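Local coordinates for protein putative S41 protease (Bacteroides fragilis NCTC 9343, PDB 3K50) that is probably a serine peptidase of family S41, joining an N-terminal domain and a PDZ domain to a ClpP/crotonase-like peptidase domain that would cleave peptide bonds, at residues L275-E280 against N310-Y315; Y78-V83 against S128-G133; S21-E26 against A47-A52; Y368-D373 against N386-N391. One frame throughout, in Å; residues are numbered along the deposited sequence. Where two conformers were deposited one is given.

Contact 1: residues L275-E280 against N310-Y315; sequences LTFNPE and NCLNPY
The backbones at Phe277 and Leu312 stay well apart, with 9.9 Å between their CA atoms, so the two segments meet through side chains that reach across. Phe277 is the first residue beyond strand 273-276, while Leu312 is on helix 304-312 and Tyr315 follows three residues later. Tyr315 N is bonded to Leu312 O at 2.9 Å, which keeps the two residues close together. Phe277 points toward them, its CG anti to the carbonyl carbon and beside the backbone N (chi1 -70°). The ring arrives edge on: CE2 and CZ lie over one face of Tyr315, with Phe277 CE2 3.5 Å from Tyr315 CD2. The planes stand almost perpendicular, at 89°, and the centroids of the Phe277 and Tyr315 rings are 4.9 Å apart. This is a T-shaped stack, in which the slightly positive ring hydrogens of one ring face the pi cloud of the other. On the neighbouring edge of Phe277, CE1 meets the methyl CD2 of Leu312 at 3.7 Å, close to the ring plane. Phenylalanine suits this buried place because its whole rim is apolar. Tyrosine offers a face to it and still has a hydroxyl for Leu258 O, a bond that probably helps to steady the Tyr315 ring. Beyond Phe277 the chain turns away, with Asn278 OD1 accepting from Glu280 N at 3.1 Å in an Asx turn. Helix 304-312 links the parallel strands 292-297 and 317-322, so the aromatic pair fastens the end of strand 273-276 to the helix of a beta-alpha-beta crossover in the peptidase domain.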
loop_
_atom_site.group_PDB
_atom_site.type_symbol
_atom_site.label_atom_id
_atom_site.label_comp_id
_atom_site.label_asym_id
_atom_site.label_seq_id
_atom_site.Cartn_x
_atom_site.Cartn_y
_atom_site.Cartn_z
ATOM N N LEU A 275 -19.493 -8.565 -6.683
ATOM C CA LEU A 275 -18.294 -9.390 -6.918
ATOM C C LEU A 275 -18.405 -10.655 -6.081
ATOM O O LEU A 275 -18.772 -10.631 -4.893
ATOM C CB LEU A 275 -17.039 -8.620 -6.561
ATOM C CG LEU A 275 -16.835 -7.257 -7.278
ATOM C CD1 LEU A 275 -15.587 -6.629 -6.864
ATOM C CD2 LEU A 275 -16.903 -7.390 -8.852
ATOM N N THR A 276 -18.076 -11.772 -6.705
ATOM C CA THR A 276 -18.009 -13.038 -6.025
ATOM C C THR A 276 -16.587 -13.593 -5.917
ATOM O O THR A 276 -15.642 -13.079 -6.536
ATOM C CB THR A 276 -18.814 -14.105 -6.801
ATOM O OG1 THR A 276 -18.147 -14.394 -8.067
ATOM C CG2 THR A 276 -20.239 -13.642 -7.008
ATOM N N PHE A 277 -16.449 -14.652 -5.115
ATOM C CA PHE A 277 -15.260 -15.456 -5.139
ATOM C C PHE A 277 -15.426 -16.159 -6.496
ATOM O O PHE A 277 -16.256 -17.047 -6.640
ATOM C CB PHE A 277 -15.200 -16.452 -3.987
ATOM C CG PHE A 277 -14.986 -15.841 -2.609
ATOM C CD1 PHE A 277 -13.738 -15.472 -2.179
ATOM C CD2 PHE A 277 -16.025 -15.757 -1.720
ATOM C CE1 PHE A 277 -13.541 -14.951 -0.904
ATOM C CE2 PHE A 277 -15.837 -15.268 -0.476
ATOM C CZ PHE A 277 -14.610 -14.852 -0.053
ATOM N N ASN A 278 -14.667 -15.740 -7.511
ATOM C CA ASN A 278 -14.910 -16.208 -8.890
ATOM C C ASN A 278 -13.805 -17.107 -9.420
ATOM O O ASN A 278 -12.759 -16.618 -9.847
ATOM C CB ASN A 278 -15.102 -14.983 -9.787
ATOM C CG ASN A 278 -15.503 -15.317 -11.197
ATOM O OD1 ASN A 278 -15.553 -16.489 -11.649
ATOM N ND2 ASN A 278 -15.809 -14.260 -11.932
ATOM N N PRO A 279 -14.062 -18.423 -9.455
ATOM C CA PRO A 279 -13.010 -19.343 -9.828
ATOM C C PRO A 279 -12.524 -19.237 -11.267
ATOM O O PRO A 279 -11.396 -19.651 -11.568
ATOM C CB PRO A 279 -13.611 -20.727 -9.513
ATOM C CG PRO A 279 -15.094 -20.534 -9.674
ATOM C CD PRO A 279 -15.339 -19.114 -9.170
ATOM N N GLU A 280 -13.309 -18.620 -12.147
ATOM C CA GLU A 280 -12.843 -18.411 -13.530
ATOM C C GLU A 280 -11.710 -17.358 -13.593
ATOM O O GLU A 280 -11.035 -17.239 -14.600
ATOM C CB GLU A 280 -13.991 -17.969 -14.424
ATOM C CG GLU A 280 -14.902 -19.086 -14.919
ATOM C CD GLU A 280 -15.847 -19.619 -13.887
ATOM O OE1 GLU A 280 -16.413 -18.802 -13.122
ATOM O OE2 GLU A 280 -16.056 -20.865 -13.864
ATOM N N ASN A 310 -11.892 -6.606 5.072
ATOM C CA ASN A 310 -13.321 -6.581 5.376
ATOM C C ASN A 310 -14.158 -7.747 4.770
ATOM O O ASN A 310 -15.092 -8.252 5.395
ATOM C CB ASN A 310 -13.916 -5.239 4.880
ATOM C CG ASN A 310 -15.360 -5.071 5.306
ATOM O OD1 ASN A 310 -15.658 -5.216 6.498
ATOM N ND2 ASN A 310 -16.280 -4.793 4.328
ATOM N N CYS A 311 -13.884 -8.033 3.494
ATOM C CA CYS A 311 -14.558 -9.024 2.677
ATOM C C CYS A 311 -14.164 -10.446 2.940
ATOM O O CYS A 311 -14.996 -11.348 2.795
ATOM C CB CYS A 311 -14.341 -8.682 1.211
ATOM S SG CYS A 311 -15.234 -7.079 0.865
ATOM N N LEU A 312 -12.912 -10.679 3.317
ATOM C CA LEU A 312 -12.557 -12.018 3.796
ATOM C C LEU A 312 -13.022 -12.328 5.246
ATOM O O LEU A 312 -13.255 -13.507 5.564
ATOM C CB LEU A 312 -11.076 -12.268 3.711
ATOM C CG LEU A 312 -10.504 -12.293 2.312
ATOM C CD1 LEU A 312 -9.009 -12.498 2.469
ATOM C CD2 LEU A 312 -11.183 -13.395 1.477
ATOM N N ASN A 313 -13.147 -11.306 6.103
ATOM C CA ASN A 313 -13.601 -11.475 7.527
ATOM C C ASN A 313 -14.760 -12.429 7.771
ATOM O O ASN A 313 -14.679 -13.255 8.686
ATOM C CB ASN A 313 -13.945 -10.114 8.219
ATOM C CG ASN A 313 -12.768 -9.537 9.030
ATOM O OD1 ASN A 313 -11.927 -10.300 9.489
ATOM N ND2 ASN A 313 -12.748 -8.202 9.272
ATOM N N PRO A 314 -15.863 -12.276 7.034
ATOM C CA PRO A 314 -17.023 -13.179 7.214
ATOM C C PRO A 314 -16.816 -14.625 6.800
ATOM O O PRO A 314 -17.606 -15.470 7.181
ATOM C CB PRO A 314 -18.081 -12.585 6.274
ATOM C CG PRO A 314 -17.637 -11.214 5.991
ATOM C CD PRO A 314 -16.171 -11.194 6.089
ATOM N N TYR A 315 -15.778 -14.900 6.017
ATOM C CA TYR A 315 -15.583 -16.229 5.460
ATOM C C TYR A 315 -14.414 -17.057 5.987
ATOM O O TYR A 315 -14.309 -18.218 5.634
ATOM C CB TYR A 315 -15.358 -16.087 3.967
ATOM C CG TYR A 315 -16.581 -15.699 3.225
ATOM C CD1 TYR A 315 -17.578 -16.633 2.989
ATOM C CD2 TYR A 315 -16.765 -14.388 2.747
ATOM C CE1 TYR A 315 -18.742 -16.282 2.298
ATOM C CE2 TYR A 315 -17.955 -14.025 2.071
ATOM C CZ TYR A 315 -18.905 -14.996 1.820
ATOM O OH TYR A 315 -20.044 -14.696 1.135
#

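Contact 2: residues Y78-V83 against S128-G133; sequences YTLYKV and SELLQG
Leu131, which touches the ring of Tyr78, is bonded through its backbone N to Ser128 O at 3.1 Å, and this bond closes the short 3-10 turn that presents Leu130 and Leu131 to strand 76-82. The hydroxyl of Tyr78 is anchored close by, hydrogen-bonded to Glu127 OE2 just ahead of the turn. Between these polar ties the contact is apolar. Tyr78 holds CG between its backbone N and carbonyl carbon (chi1 67°), a setting that carries the ring toward the turn. The methyl CD1 of Leu130 sits over one face, 4.2 Å from the centroid of the Tyr78 ring and 18° off the normal, a CH-pi contact displaced a little toward the CE2 and CZ rim. On the same side of the ring, Leu130 CB comes 4.0 Å from Tyr78 CE1. Leu131 comes to the edge instead, CD2 near the ring plane and 4.4 Å from Tyr78 CE1. Two residues along the strand, Leu80 CD2 adds a looser touch to Leu130 CD1 at 4.3 Å. A tyrosine fits this half-buried place because it pairs a broad apolar face with a polar tip, and the branched Leu130 can serve several neighbours. Strand 76-82 edges a five-stranded antiparallel sheet that, with the turn, is consistent with the PDZ-like domain; it pairs with strand 90-97, and Leu130 also packs on Ile114 and Met117 of strand 113-117.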
loop_
_atom_site.group_PDB
_atom_site.type_symbol
_atom_site.label_atom_id
_atom_site.label_comp_id
_atom_site.label_asym_id
_atom_site.label_seq_id
_atom_site.Cartn_x
_atom_site.Cartn_y
_atom_site.Cartn_z
ATOM N N TYR A 78 12.675 5.510 3.136
ATOM C CA TYR A 78 13.417 5.596 4.366
ATOM C C TYR A 78 12.711 6.349 5.493
ATOM O O TYR A 78 11.697 6.949 5.277
ATOM C CB TYR A 78 14.712 6.358 4.085
ATOM C CG TYR A 78 14.439 7.803 3.731
ATOM C CD1 TYR A 78 14.156 8.166 2.420
ATOM C CD2 TYR A 78 14.421 8.795 4.700
ATOM C CE1 TYR A 78 13.885 9.452 2.074
ATOM C CE2 TYR A 78 14.123 10.099 4.369
ATOM C CZ TYR A 78 13.866 10.423 3.042
ATOM O OH TYR A 78 13.576 11.712 2.671
ATOM N N THR A 79 13.329 6.355 6.667
ATOM C CA THR A 79 12.884 7.128 7.819
ATOM C C THR A 79 14.109 7.668 8.461
ATOM O O THR A 79 15.070 6.919 8.658
ATOM C CB THR A 79 12.263 6.276 8.912
ATOM O OG1 THR A 79 11.205 5.489 8.366
ATOM C CG2 THR A 79 11.735 7.180 10.067
ATOM N N LEU A 80 14.066 8.949 8.832
ATOM C CA LEU A 80 15.179 9.635 9.519
ATOM C C LEU A 80 15.156 9.450 11.026
ATOM O O LEU A 80 14.084 9.471 11.639
ATOM C CB LEU A 80 15.112 11.143 9.283
ATOM C CG LEU A 80 15.326 11.579 7.868
ATOM C CD1 LEU A 80 15.525 13.085 7.827
ATOM C CD2 LEU A 80 16.540 10.860 7.293
ATOM N N TYR A 81 16.340 9.258 11.597
ATOM C CA TYR A 81 16.550 9.159 13.037
ATOM C C TYR A 81 17.717 10.055 13.370
ATOM O O TYR A 81 18.732 10.037 12.672
ATOM C CB TYR A 81 16.919 7.730 13.477
ATOM C CG TYR A 81 15.786 6.787 13.437
ATOM C CD1 TYR A 81 15.328 6.286 12.224
ATOM C CD2 TYR A 81 15.142 6.380 14.604
ATOM C CE1 TYR A 81 14.264 5.440 12.164
ATOM C CE2 TYR A 81 14.045 5.535 14.543
ATOM C CZ TYR A 81 13.635 5.050 13.309
ATOM O OH TYR A 81 12.582 4.177 13.211
ATOM N N LYS A 82 17.592 10.805 14.457
ATOM C CA LYS A 82 18.624 11.739 14.908
ATOM C C LYS A 82 19.936 11.017 15.235
ATOM O O LYS A 82 19.907 9.955 15.861
ATOM C CB LYS A 82 18.113 12.457 16.160
ATOM C CG LYS A 82 18.843 13.719 16.535
ATOM C CD LYS A 82 18.298 14.888 15.746
ATOM C CE LYS A 82 19.036 16.167 16.086
ATOM N NZ LYS A 82 18.327 17.359 15.544
ATOM N N VAL A 83 21.071 11.579 14.803
ATOM C CA VAL A 83 22.401 11.003 15.066
ATOM C C VAL A 83 22.923 11.346 16.485
ATOM O O VAL A 83 22.611 12.422 17.041
ATOM C CB VAL A 83 23.452 11.457 14.009
ATOM C CG1 VAL A 83 24.905 11.045 14.405
ATOM C CG2 VAL A 83 23.125 10.907 12.669
ATOM N N SER A 128 16.141 15.985 0.747
ATOM C CA SER A 128 15.540 15.747 -0.565
ATOM C C SER A 128 16.614 15.176 -1.503
ATOM O O SER A 128 16.282 14.567 -2.521
ATOM C CB SER A 128 14.826 17.017 -1.122
ATOM O OG SER A 128 15.742 18.014 -1.581
ATOM N N GLU A 129 17.894 15.303 -1.146
ATOM C CA GLU A 129 18.946 14.654 -1.956
ATOM C C GLU A 129 18.886 13.124 -1.837
ATOM O O GLU A 129 19.543 12.423 -2.592
ATOM C CB GLU A 129 20.348 15.125 -1.602
ATOM C CG GLU A 129 20.548 16.628 -1.783
ATOM C CD GLU A 129 21.970 17.069 -1.523
ATOM O OE1 GLU A 129 22.843 16.210 -1.228
ATOM O OE2 GLU A 129 22.214 18.286 -1.619
ATOM N N LEU A 130 18.160 12.617 -0.853
ATOM C CA LEU A 130 17.929 11.153 -0.733
ATOM C C LEU A 130 16.942 10.599 -1.766
ATOM O O LEU A 130 16.902 9.393 -1.992
ATOM C CB LEU A 130 17.391 10.812 0.665
ATOM C CG LEU A 130 18.458 11.001 1.750
ATOM C CD1 LEU A 130 17.890 11.068 3.164
ATOM C CD2 LEU A 130 19.550 9.904 1.615
ATOM N N LEU A 131 16.140 11.480 -2.369
ATOM C CA LEU A 131 15.089 11.084 -3.285
ATOM C C LEU A 131 15.571 10.917 -4.717
ATOM O O LEU A 131 15.180 9.979 -5.401
ATOM C CB LEU A 131 13.978 12.114 -3.225
ATOM C CG LEU A 131 13.142 12.210 -1.954
ATOM C CD1 LEU A 131 12.167 13.378 -2.118
ATOM C CD2 LEU A 131 12.360 10.942 -1.722
ATOM N N GLN A 132 16.440 11.801 -5.164
ATOM C CA GLN A 132 16.945 11.764 -6.537
ATOM C C GLN A 132 18.189 12.594 -6.678
ATOM O O GLN A 132 18.488 13.390 -5.801
ATOM C CB GLN A 132 15.887 12.334 -7.463
ATOM C CG GLN A 132 15.286 13.600 -6.899
ATOM C CD GLN A 132 14.628 14.431 -7.948
ATOM O OE1 GLN A 132 13.778 13.946 -8.707
ATOM N NE2 GLN A 132 15.027 15.706 -8.019
ATOM N N GLY A 133 18.903 12.411 -7.786
ATOM C CA GLY A 133 20.111 13.160 -8.042
ATOM C C GLY A 133 21.107 12.366 -8.849
ATOM O O GLY A 133 20.756 11.376 -9.492
#

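Contact 3: residues S21-E26 against A47-A52; sequences SVMRQE and AFLKKA
Met23 reaches helix 45-52 because its chain runs out extended from helix 18-26 and then bends at the last torsion (chi3 73°), which turns the methyl CE along the facing helix toward Ala52. Phe48 answers with CG anti to its backbone N (chi1 177°), a choice that brings the rim of its ring to the selenium. Met23 is selenomethionine in this crystal, with SE in place of sulfur. SE lies beside the Phe48 ring near its plane, 3.9 Å from Phe48 CE2 and 5.3 Å from the ring centroid, so the Met-aromatic contact is at the edge and not over a face. From another direction Leu49 CD1 touches Met23 SE at 3.8 Å, the two side chains crossing at about a right angle. The methyl Met23 CE then rests 4.0 Å from Ala52 CB and 3.9 Å from Ala52 O. The residues suit their places: the small Ala52 lets the methyl come close to the helix backbone, and the long unbranched Met23 spans the distance between the helices. The axes of segments 21-26 and 47-52 come no nearer than 12.2 Å and run in roughly the same direction, 34° apart. Met23 also packs on Leu344 and Leu346 of strand 342-352, which places helix 18-26 against that sheet. With one flexible side chain serving three partners, the contact probably rests on dispersion, the exclusion of water and the attraction between a polarisable chalcogen and ring-edge hydrogens, and would put little demand on exact orientation.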
loop_
_atom_site.group_PDB
_atom_site.type_symbol
_atom_site.label_atom_id
_atom_site.label_comp_id
_atom_site.label_asym_id
_atom_site.label_seq_id
_atom_site.Cartn_x
_atom_site.Cartn_y
_atom_site.Cartn_z
ATOM N N SER A 21 -18.438 19.613 -12.321
ATOM C CA SER A 21 -19.350 18.799 -13.106
ATOM C C SER A 21 -19.106 17.314 -12.927
ATOM O O SER A 21 -20.041 16.624 -12.588
ATOM C CB SER A 21 -19.305 19.202 -14.581
ATOM O OG SER A 21 -17.991 19.118 -15.072
ATOM N N VAL A 22 -17.879 16.822 -13.129
ATOM C CA VAL A 22 -17.582 15.430 -12.909
ATOM C C VAL A 22 -18.013 15.020 -11.483
ATOM O O VAL A 22 -18.526 13.928 -11.309
ATOM C CB VAL A 22 -16.103 15.109 -13.199
ATOM C CG1 VAL A 22 -15.197 15.909 -12.282
ATOM C CG2 VAL A 22 -15.852 13.596 -13.051
HETATM N N MSE A 23 -17.872 15.901 -10.482
HETATM C CA MSE A 23 -18.253 15.531 -9.109
HETATM C C MSE A 23 -19.774 15.489 -8.936
HETATM O O MSE A 23 -20.312 14.587 -8.351
HETATM C CB MSE A 23 -17.638 16.507 -8.064
HETATM C CG MSE A 23 -16.158 16.243 -7.795
HETATM SE SE MSE A 23 -15.456 17.456 -6.409
HETATM C CE MSE A 23 -16.310 16.674 -4.818
ATOM N N ARG A 24 -20.473 16.488 -9.442
ATOM C CA ARG A 24 -21.919 16.510 -9.253
ATOM C C ARG A 24 -22.571 15.269 -9.966
ATOM O O ARG A 24 -23.594 14.784 -9.531
ATOM C CB ARG A 24 -22.504 17.894 -9.622
ATOM C CG ARG A 24 -22.130 18.928 -8.559
ATOM C CD ARG A 24 -22.711 20.334 -8.731
ATOM N NE ARG A 24 -22.206 21.304 -7.743
ATOM C CZ ARG A 24 -22.617 21.421 -6.483
ATOM N NH1 ARG A 24 -23.566 20.651 -5.980
ATOM N NH2 ARG A 24 -22.065 22.340 -5.708
ATOM N N GLN A 25 -21.934 14.729 -11.006
ATOM C CA GLN A 25 -22.485 13.591 -11.698
ATOM C C GLN A 25 -22.044 12.272 -11.078
ATOM O O GLN A 25 -22.866 11.375 -10.902
ATOM C CB GLN A 25 -22.097 13.617 -13.198
ATOM C CG GLN A 25 -22.467 12.298 -13.994
ATOM C CD GLN A 25 -23.966 11.859 -13.939
ATOM O OE1 GLN A 25 -24.263 10.663 -13.809
ATOM N NE2 GLN A 25 -24.896 12.826 -14.018
ATOM N N GLU A 26 -20.763 12.159 -10.724
ATOM C CA GLU A 26 -20.168 10.872 -10.371
ATOM C C GLU A 26 -19.860 10.584 -8.910
ATOM O O GLU A 26 -19.608 9.445 -8.567
ATOM C CB GLU A 26 -18.816 10.752 -11.080
ATOM C CG GLU A 26 -18.809 10.977 -12.567
ATOM C CD GLU A 26 -19.468 9.871 -13.366
ATOM O OE1 GLU A 26 -19.789 8.830 -12.804
ATOM O OE2 GLU A 26 -19.656 10.048 -14.581
ATOM N N ALA A 47 -7.548 22.819 -4.199
ATOM C CA ALA A 47 -8.272 23.743 -3.330
ATOM C C ALA A 47 -9.764 23.634 -3.574
ATOM O O ALA A 47 -10.549 23.717 -2.625
ATOM C CB ALA A 47 -7.785 25.206 -3.532
ATOM N N PHE A 48 -10.154 23.470 -4.838
ATOM C CA PHE A 48 -11.539 23.292 -5.139
ATOM C C PHE A 48 -12.016 22.052 -4.386
ATOM O O PHE A 48 -13.068 22.096 -3.685
ATOM C CB PHE A 48 -11.801 23.080 -6.650
ATOM C CG PHE A 48 -13.227 22.826 -6.956
ATOM C CD1 PHE A 48 -14.085 23.877 -7.233
ATOM C CD2 PHE A 48 -13.751 21.550 -6.892
ATOM C CE1 PHE A 48 -15.459 23.647 -7.487
ATOM C CE2 PHE A 48 -15.129 21.323 -7.109
ATOM C CZ PHE A 48 -15.975 22.370 -7.411
ATOM N N LEU A 49 -11.259 20.959 -4.536
ATOM C CA LEU A 49 -11.636 19.660 -3.950
ATOM C C LEU A 49 -11.850 19.724 -2.445
ATOM O O LEU A 49 -12.823 19.181 -1.923
ATOM C CB LEU A 49 -10.609 18.585 -4.263
ATOM C CG LEU A 49 -10.991 17.153 -3.858
ATOM C CD1 LEU A 49 -12.249 16.696 -4.576
ATOM C CD2 LEU A 49 -9.861 16.212 -4.142
ATOM N N LYS A 50 -10.934 20.375 -1.749
ATOM C CA LYS A 50 -10.967 20.418 -0.307
ATOM C C LYS A 50 -12.247 21.114 0.162
ATOM O O LYS A 50 -12.783 20.755 1.181
ATOM C CB LYS A 50 -9.693 21.117 0.212
ATOM C CG LYS A 50 -9.503 21.173 1.737
ATOM C CD LYS A 50 -8.304 22.076 2.170
ATOM N N LYS A 51 -12.719 22.102 -0.603
ATOM C CA LYS A 51 -13.931 22.855 -0.294
ATOM C C LYS A 51 -15.202 22.169 -0.773
ATOM O O LYS A 51 -16.267 22.403 -0.201
ATOM C CB LYS A 51 -13.923 24.290 -0.932
ATOM C CG LYS A 51 -13.037 25.389 -0.272
ATOM N N ALA A 52 -15.107 21.348 -1.817
ATOM C CA ALA A 52 -16.295 20.693 -2.420
ATOM C C ALA A 52 -16.651 19.319 -1.866
ATOM O O ALA A 52 -17.777 18.867 -2.007
ATOM C CB ALA A 52 -16.082 20.559 -3.947
#

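Contact 4: residues Y368-D373 against N386-N391; sequences YEYNED and NETLLN
A helix N-terminus, capped by the side chain of Glu387, is packed here against the chain that leaves edge strand 368-369. Tyr370 CB and Leu389 CD2 make the tight apolar touch, at 3.4 Å, and the methyl CG2 of Thr388 is a looser neighbour at 4.2 Å from Tyr370 CD2. Threonine divides its roles: CG2 stands anti to the backbone N and faces the tyrosine, while OG1 donates to a water at 2.7 Å that in turn donates to Glu372 O at 2.8 Å. Thr378 OG1 is a further partner of that hydroxyl. Glu387 folds back so that OE1 accepts from Leu390 N and OE2 from Leu389 N, each at 3.0 Å and each met from above the carboxylate plane. Its negative charge probably suits the positive end of the helix dipole. Across the segments Arg232 bridges Glu387 OE2 and Glu372 OE1, which probably eases the approach of two buried acids. Asn371 OD1 accepts from Asp373 N in an Asx turn that starts the 3-10 segment. Tyr370 is flanked by Ala392 of helix 388-398 and Ile321 of strand 317-322, and Tyr368 touches Ile396 of that helix, which thus packs beside the edge strand of the mixed sheet.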
loop_
_atom_site.group_PDB
_atom_site.type_symbol
_atom_site.label_atom_id
_atom_site.label_comp_id
_atom_site.label_asym_id
_atom_site.label_seq_id
_atom_site.Cartn_x
_atom_site.Cartn_y
_atom_site.Cartn_z
ATOM N N TYR A 368 -3.095 -8.017 17.057
ATOM C CA TYR A 368 -1.929 -7.904 17.882
ATOM C C TYR A 368 -1.112 -6.688 17.430
ATOM O O TYR A 368 -0.586 -6.658 16.297
ATOM C CB TYR A 368 -1.072 -9.169 17.762
ATOM C CG TYR A 368 -1.803 -10.449 18.108
ATOM C CD1 TYR A 368 -2.536 -11.125 17.146
ATOM C CD2 TYR A 368 -1.774 -10.975 19.374
ATOM C CE1 TYR A 368 -3.228 -12.257 17.433
ATOM C CE2 TYR A 368 -2.456 -12.142 19.675
ATOM C CZ TYR A 368 -3.199 -12.785 18.689
ATOM O OH TYR A 368 -3.896 -13.970 18.933
ATOM N N GLU A 369 -0.939 -5.709 18.310
ATOM C CA GLU A 369 -0.256 -4.476 17.920
ATOM C C GLU A 369 1.262 -4.544 18.025
ATOM O O GLU A 369 1.803 -4.795 19.115
ATOM C CB GLU A 369 -0.774 -3.254 18.701
ATOM C CG GLU A 369 -0.195 -1.971 18.117
ATOM C CD GLU A 369 -0.847 -0.701 18.583
ATOM O OE1 GLU A 369 -1.811 -0.724 19.391
ATOM O OE2 GLU A 369 -0.365 0.344 18.115
ATOM N N TYR A 370 1.912 -4.348 16.870
ATOM C CA TYR A 370 3.347 -4.313 16.727
ATOM C C TYR A 370 3.740 -3.134 15.843
ATOM O O TYR A 370 3.368 -3.084 14.666
ATOM C CB TYR A 370 3.855 -5.592 16.055
ATOM C CG TYR A 370 3.938 -6.774 16.971
ATOM C CD1 TYR A 370 2.838 -7.610 17.177
ATOM C CD2 TYR A 370 5.138 -7.098 17.617
ATOM C CE1 TYR A 370 2.918 -8.696 18.031
ATOM C CE2 TYR A 370 5.213 -8.159 18.481
ATOM C CZ TYR A 370 4.090 -8.957 18.681
ATOM O OH TYR A 370 4.159 -10.032 19.524
ATOM N N ASN A 371 4.433 -2.153 16.431
ATOM C CA ASN A 371 4.948 -1.005 15.689
ATOM C C ASN A 371 6.358 -1.392 15.242
ATOM O O ASN A 371 7.248 -1.491 16.049
ATOM C CB ASN A 371 5.022 0.247 16.569
ATOM C CG ASN A 371 5.605 1.450 15.842
ATOM O OD1 ASN A 371 5.998 1.391 14.670
ATOM N ND2 ASN A 371 5.681 2.563 16.556
ATOM N N GLU A 372 6.574 -1.542 13.947
ATOM C CA GLU A 372 7.870 -1.992 13.462
ATOM C C GLU A 372 9.036 -1.060 13.855
ATOM O O GLU A 372 10.170 -1.514 14.032
ATOM C CB GLU A 372 7.810 -2.162 11.964
ATOM C CG GLU A 372 7.530 -0.868 11.122
ATOM C CD GLU A 372 7.458 -1.122 9.606
ATOM O OE1 GLU A 372 7.663 -2.281 9.170
ATOM O OE2 GLU A 372 7.189 -0.154 8.836
ATOM N N ASP A 373 8.760 0.247 13.960
ATOM C CA ASP A 373 9.765 1.210 14.380
ATOM C C ASP A 373 10.254 1.069 15.822
ATOM O O ASP A 373 11.273 1.660 16.146
ATOM C CB ASP A 373 9.293 2.636 14.137
ATOM C CG ASP A 373 8.944 2.905 12.668
ATOM O OD1 ASP A 373 9.486 2.228 11.791
ATOM O OD2 ASP A 373 8.105 3.787 12.409
ATOM N N ASN A 386 12.991 -13.619 11.177
ATOM C CA ASN A 386 13.172 -12.830 12.399
ATOM C C ASN A 386 12.668 -11.399 12.216
ATOM O O ASN A 386 12.655 -10.631 13.174
ATOM C CB ASN A 386 14.615 -12.786 12.817
ATOM C CG ASN A 386 15.189 -14.148 13.176
ATOM O OD1 ASN A 386 16.286 -14.473 12.742
ATOM N ND2 ASN A 386 14.480 -14.921 14.000
ATOM N N GLU A 387 12.189 -11.046 11.017
ATOM C CA GLU A 387 11.656 -9.719 10.787
ATOM C C GLU A 387 10.449 -9.579 11.683
ATOM O O GLU A 387 9.620 -10.486 11.722
ATOM C CB GLU A 387 11.284 -9.477 9.332
ATOM C CG GLU A 387 10.740 -8.040 9.090
ATOM C CD GLU A 387 9.246 -7.896 9.375
ATOM O OE1 GLU A 387 8.517 -8.810 8.977
ATOM O OE2 GLU A 387 8.807 -6.859 9.952
ATOM N N THR A 388 10.363 -8.444 12.384
ATOM C CA THR A 388 9.342 -8.238 13.439
ATOM C C THR A 388 7.914 -8.768 13.136
ATOM O O THR A 388 7.443 -9.669 13.822
ATOM C CB THR A 388 9.291 -6.760 13.870
ATOM O OG1 THR A 388 10.634 -6.310 14.131
ATOM C CG2 THR A 388 8.441 -6.544 15.112
ATOM N N LEU A 389 7.238 -8.214 12.116
ATOM C CA LEU A 389 5.833 -8.545 11.925
ATOM C C LEU A 389 5.676 -9.968 11.420
ATOM O O LEU A 389 4.772 -10.656 11.852
ATOM C CB LEU A 389 5.093 -7.522 11.023
ATOM C CG LEU A 389 5.235 -6.033 11.342
ATOM C CD1 LEU A 389 4.335 -5.130 10.396
ATOM C CD2 LEU A 389 4.930 -5.780 12.794
ATOM N N LEU A 390 6.584 -10.449 10.565
ATOM C CA LEU A 390 6.448 -11.838 10.092
ATOM C C LEU A 390 6.740 -12.784 11.265
ATOM O O LEU A 390 6.042 -13.705 11.464
ATOM C CB LEU A 390 7.361 -12.130 8.903
ATOM C CG LEU A 390 7.584 -13.612 8.504
ATOM C CD1 LEU A 390 6.251 -14.271 8.132
ATOM C CD2 LEU A 390 8.563 -13.718 7.386
ATOM N N ASN A 391 7.767 -12.501 12.050
ATOM C CA ASN A 391 8.084 -13.316 13.207
ATOM C C ASN A 391 6.881 -13.421 14.153
ATOM O O ASN A 391 6.624 -14.470 14.727
ATOM C CB ASN A 391 9.263 -12.749 13.974
ATOM C CG ASN A 391 9.739 -13.693 15.046
ATOM O OD1 ASN A 391 9.391 -13.527 16.188
ATOM N ND2 ASN A 391 10.431 -14.749 14.653
HETATM O O HOH W 1 11.228 -3.912 13.009
#

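In the fold
Contact 1 joins the antiparallel sheet that holds strand 273-276 to a helix of the mixed sheet, and contact 4 lies at the edge strand of that mixed sheet, with nearest atoms about 12 Å away. Both are buried, as is contact 3, which lies in the N-terminal domain about 32 Å, centre to centre, from contact 1 and leans on the same antiparallel sheet. Contact 2, at the sheet of the PDZ-like region, is only partly buried, yet it touches contact 4 where Tyr81 packs on Asp373. Ring geometry separates contacts 1, 2 and 3: edge to face, a methyl over a face, and selenium at an edge. Contact 4 alone adds a bridging water between its segments.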